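Local coordinates for protein nicotinate-nucleotide diphosphorylase (Carboxylating) (Streptococcus pyogenes GA06023, PDB 5HUO) that probably takes part in quinolinate breakdown, converting quinolinate and phosphoribosyl diphosphate into nicotinate mononucleotide, carbon dioxide and diphosphate on the way to NAD(+), at residues V160-K165 / F173-V178. Numbering follows the deposited sequence.
Sequences VFDTRK and FEKYAV. With SO4 (sulfate ion), chain J; SO4 (sulfate ion), chain I.
At the C-terminal end of the barrel strand 159-161, Asp162 and Thr163 meet Lys175 and Val178 of helix 171-180, the helix that follows in the chain. The centre of the contact is a buried salt bridge. Lys175 NZ lies 3.0 Å from Asp162 OD1, reaching it from above the carboxylate plane, 60° out of it. The same ammonium group donates to the backbone oxygen of the next residue, Thr163 O, at 3.1 Å, again from above the carbonyl plane. The lysine chain bends at chi2 (-94°) and then runs straight, which carries NZ across to the loop and lays CD 3.4 Å from Asp162 OD2. Val178 approaches OD2 from the face opposite NZ, its CG1 methyl 3.7 Å from Asp162 OD2. Both ends of the salt bridge have further partners: His186 N also donates to Asp162 OD1, and Lys175 NZ to Arg187 O, which ties the chain at 186-187 into the same network.

Beyond Asp162 the backbone turns. Thr163 OG1 accepts from Lys165 N at 3.1 Å in an ST turn, and the side chains of Arg164 and Lys165 each meet a sulfate, both ions probably from the crystallisation liquor. Lys165 NZ, at the end of an extended chain, donates to O3 of the chain I sulfate at 2.9 Å, while Arg164 NH1 makes only a weak bond to O4 of the chain J sulfate. Arg164 also pairs with Asp49 of the second subunit, placing this loop at a subunit interface. Arg187 also binds the chain J sulfate, and Gly293 N and His297, beyond strand 289-291, the chain I sulfate, consistent with a phosphate-binding site at the C-terminal mouth of the quinolinate phosphoribosyltransferase barrel.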
loop_
_atom_site.group_PDB
_atom_site.type_symbol
_atom_site.label_atom_id
_atom_site.label_comp_id
_atom_site.label_asym_id
_atom_site.label_seq_id
_atom_site.Cartn_x
_atom_site.Cartn_y
_atom_site.Cartn_z
ATOM N N VAL A 160 -16.276 10.631 31.807
ATOM C CA VAL A 160 -15.935 9.247 31.521
ATOM C C VAL A 160 -15.006 9.137 30.303
ATOM O O VAL A 160 -15.367 9.512 29.206
ATOM C CB VAL A 160 -17.177 8.410 31.283
ATOM C CG1 VAL A 160 -16.776 6.993 30.866
ATOM C CG2 VAL A 160 -18.035 8.381 32.512
ATOM N N PHE A 161 -13.804 8.604 30.530
ATOM C CA PHE A 161 -12.722 8.551 29.510
ATOM C C PHE A 161 -12.432 7.135 29.072
ATOM O O PHE A 161 -12.659 6.173 29.804
ATOM C CB PHE A 161 -11.439 9.116 30.040
ATOM C CG PHE A 161 -11.309 10.591 29.869
ATOM C CD1 PHE A 161 -12.149 11.446 30.522
ATOM C CD2 PHE A 161 -10.304 11.129 29.100
ATOM C CE1 PHE A 161 -12.016 12.823 30.399
ATOM C CE2 PHE A 161 -10.148 12.505 28.977
ATOM C CZ PHE A 161 -11.014 13.363 29.622
ATOM N N ASP A 162 -11.994 7.016 27.839
ATOM C CA ASP A 162 -11.588 5.740 27.288
ATOM C C ASP A 162 -10.095 5.524 27.475
ATOM O O ASP A 162 -9.434 6.233 28.224
ATOM C CB ASP A 162 -11.995 5.636 25.824
ATOM C CG ASP A 162 -11.463 6.753 24.985
ATOM O OD1 ASP A 162 -10.404 7.322 25.296
ATOM O OD2 ASP A 162 -12.138 7.100 23.988
ATOM N N THR A 163 -9.554 4.543 26.776
ATOM C CA THR A 163 -8.152 4.085 26.970
ATOM C C THR A 163 -7.534 3.659 25.628
ATOM O O THR A 163 -8.121 3.871 24.564
ATOM C CB THR A 163 -8.114 2.852 27.912
ATOM O OG1 THR A 163 -8.824 1.757 27.313
ATOM C CG2 THR A 163 -8.733 3.156 29.243
ATOM N N ARG A 164 -6.374 3.025 25.699
ATOM C CA ARG A 164 -5.739 2.452 24.522
ATOM C C ARG A 164 -6.066 1.010 24.353
ATOM O O ARG A 164 -5.443 0.305 23.580
ATOM C CB ARG A 164 -4.238 2.628 24.581
ATOM C CG ARG A 164 -3.791 3.993 24.100
ATOM C CD ARG A 164 -2.359 4.316 24.537
ATOM N NE ARG A 164 -1.376 3.333 24.060
ATOM C CZ ARG A 164 -0.650 2.576 24.866
ATOM N NH1 ARG A 164 -0.782 2.641 26.217
ATOM N NH2 ARG A 164 0.209 1.750 24.366
ATOM N N LYS A 165 -7.019 0.515 25.136
ATOM C CA LYS A 165 -7.394 -0.915 25.074
ATOM C C LYS A 165 -8.481 -1.047 24.044
ATOM O O LYS A 165 -9.673 -1.221 24.364
ATOM C CB LYS A 165 -7.837 -1.385 26.420
ATOM C CG LYS A 165 -6.728 -1.207 27.435
ATOM C CD LYS A 165 -7.073 -1.890 28.718
ATOM C CE LYS A 165 -6.049 -1.542 29.766
ATOM N NZ LYS A 165 -6.246 -2.404 30.990
ATOM N N PHE A 173 -12.196 4.865 15.270
ATOM C CA PHE A 173 -13.650 4.665 15.126
ATOM C C PHE A 173 -14.224 4.465 16.520
ATOM O O PHE A 173 -15.291 4.971 16.852
ATOM C CB PHE A 173 -14.009 3.428 14.269
ATOM C CG PHE A 173 -13.635 3.524 12.813
ATOM C CD1 PHE A 173 -12.377 3.258 12.388
ATOM C CD2 PHE A 173 -14.557 3.810 11.866
ATOM C CE1 PHE A 173 -12.030 3.353 11.044
ATOM C CE2 PHE A 173 -14.210 3.930 10.535
ATOM C CZ PHE A 173 -12.940 3.709 10.119
ATOM N N GLU A 174 -13.520 3.721 17.327
ATOM C CA GLU A 174 -13.951 3.439 18.694
ATOM C C GLU A 174 -13.888 4.695 19.540
ATOM O O GLU A 174 -14.774 4.985 20.298
ATOM C CB GLU A 174 -13.133 2.302 19.286
ATOM C CG GLU A 174 -13.353 1.013 18.493
ATOM C CD GLU A 174 -12.672 -0.202 19.085
ATOM O OE1 GLU A 174 -11.670 -0.065 19.859
ATOM O OE2 GLU A 174 -13.128 -1.328 18.783
ATOM N N LYS A 175 -12.860 5.491 19.349
ATOM C CA LYS A 175 -12.734 6.753 20.098
ATOM C C LYS A 175 -13.936 7.606 19.767
ATOM O O LYS A 175 -14.458 8.321 20.621
ATOM C CB LYS A 175 -11.435 7.464 19.756
ATOM C CG LYS A 175 -10.209 6.697 20.265
ATOM C CD LYS A 175 -9.740 7.185 21.635
ATOM C CE LYS A 175 -8.693 6.248 22.213
ATOM N NZ LYS A 175 -8.129 6.743 23.496
ATOM N N TYR A 176 -14.326 7.595 18.496
ATOM C CA TYR A 176 -15.406 8.442 18.028
ATOM C C TYR A 176 -16.691 7.998 18.747
ATOM O O TYR A 176 -17.438 8.840 19.256
ATOM C CB TYR A 176 -15.547 8.367 16.487
ATOM C CG TYR A 176 -16.834 8.947 15.937
ATOM C CD1 TYR A 176 -17.063 10.325 15.929
ATOM C CD2 TYR A 176 -17.860 8.104 15.477
ATOM C CE1 TYR A 176 -18.268 10.852 15.470
ATOM C CE2 TYR A 176 -19.032 8.640 14.969
ATOM C CZ TYR A 176 -19.234 10.026 15.001
ATOM O OH TYR A 176 -20.417 10.544 14.583
ATOM N N ALA A 177 -16.961 6.699 18.726
ATOM C CA ALA A 177 -18.158 6.138 19.344
ATOM C C ALA A 177 -18.291 6.470 20.824
ATOM O O ALA A 177 -19.389 6.748 21.317
ATOM C CB ALA A 177 -18.150 4.632 19.213
ATOM N N VAL A 178 -17.187 6.431 21.528
ATOM C CA VAL A 178 -17.169 6.903 22.895
ATOM C C VAL A 178 -17.619 8.395 23.015
ATOM O O VAL A 178 -18.347 8.748 23.922
ATOM C CB VAL A 178 -15.770 6.752 23.511
ATOM C CG1 VAL A 178 -15.681 7.466 24.869
ATOM C CG2 VAL A 178 -15.417 5.281 23.643
HETATM S S SO4 J . -3.711 4.585 28.433
HETATM O O1 SO4 J . -4.507 4.693 29.685
HETATM O O2 SO4 J . -4.362 5.376 27.361
HETATM O O3 SO4 J . -2.327 5.084 28.531
HETATM O O4 SO4 J . -3.641 3.153 28.132
HETATM S S SO4 I . -9.845 -1.836 32.404
HETATM O O1 SO4 I . -10.734 -2.056 33.553
HETATM O O2 SO4 I . -9.993 -0.444 31.985
HETATM O O3 SO4 I . -8.468 -1.922 32.854
HETATM O O4 SO4 I . -10.071 -2.792 31.295
#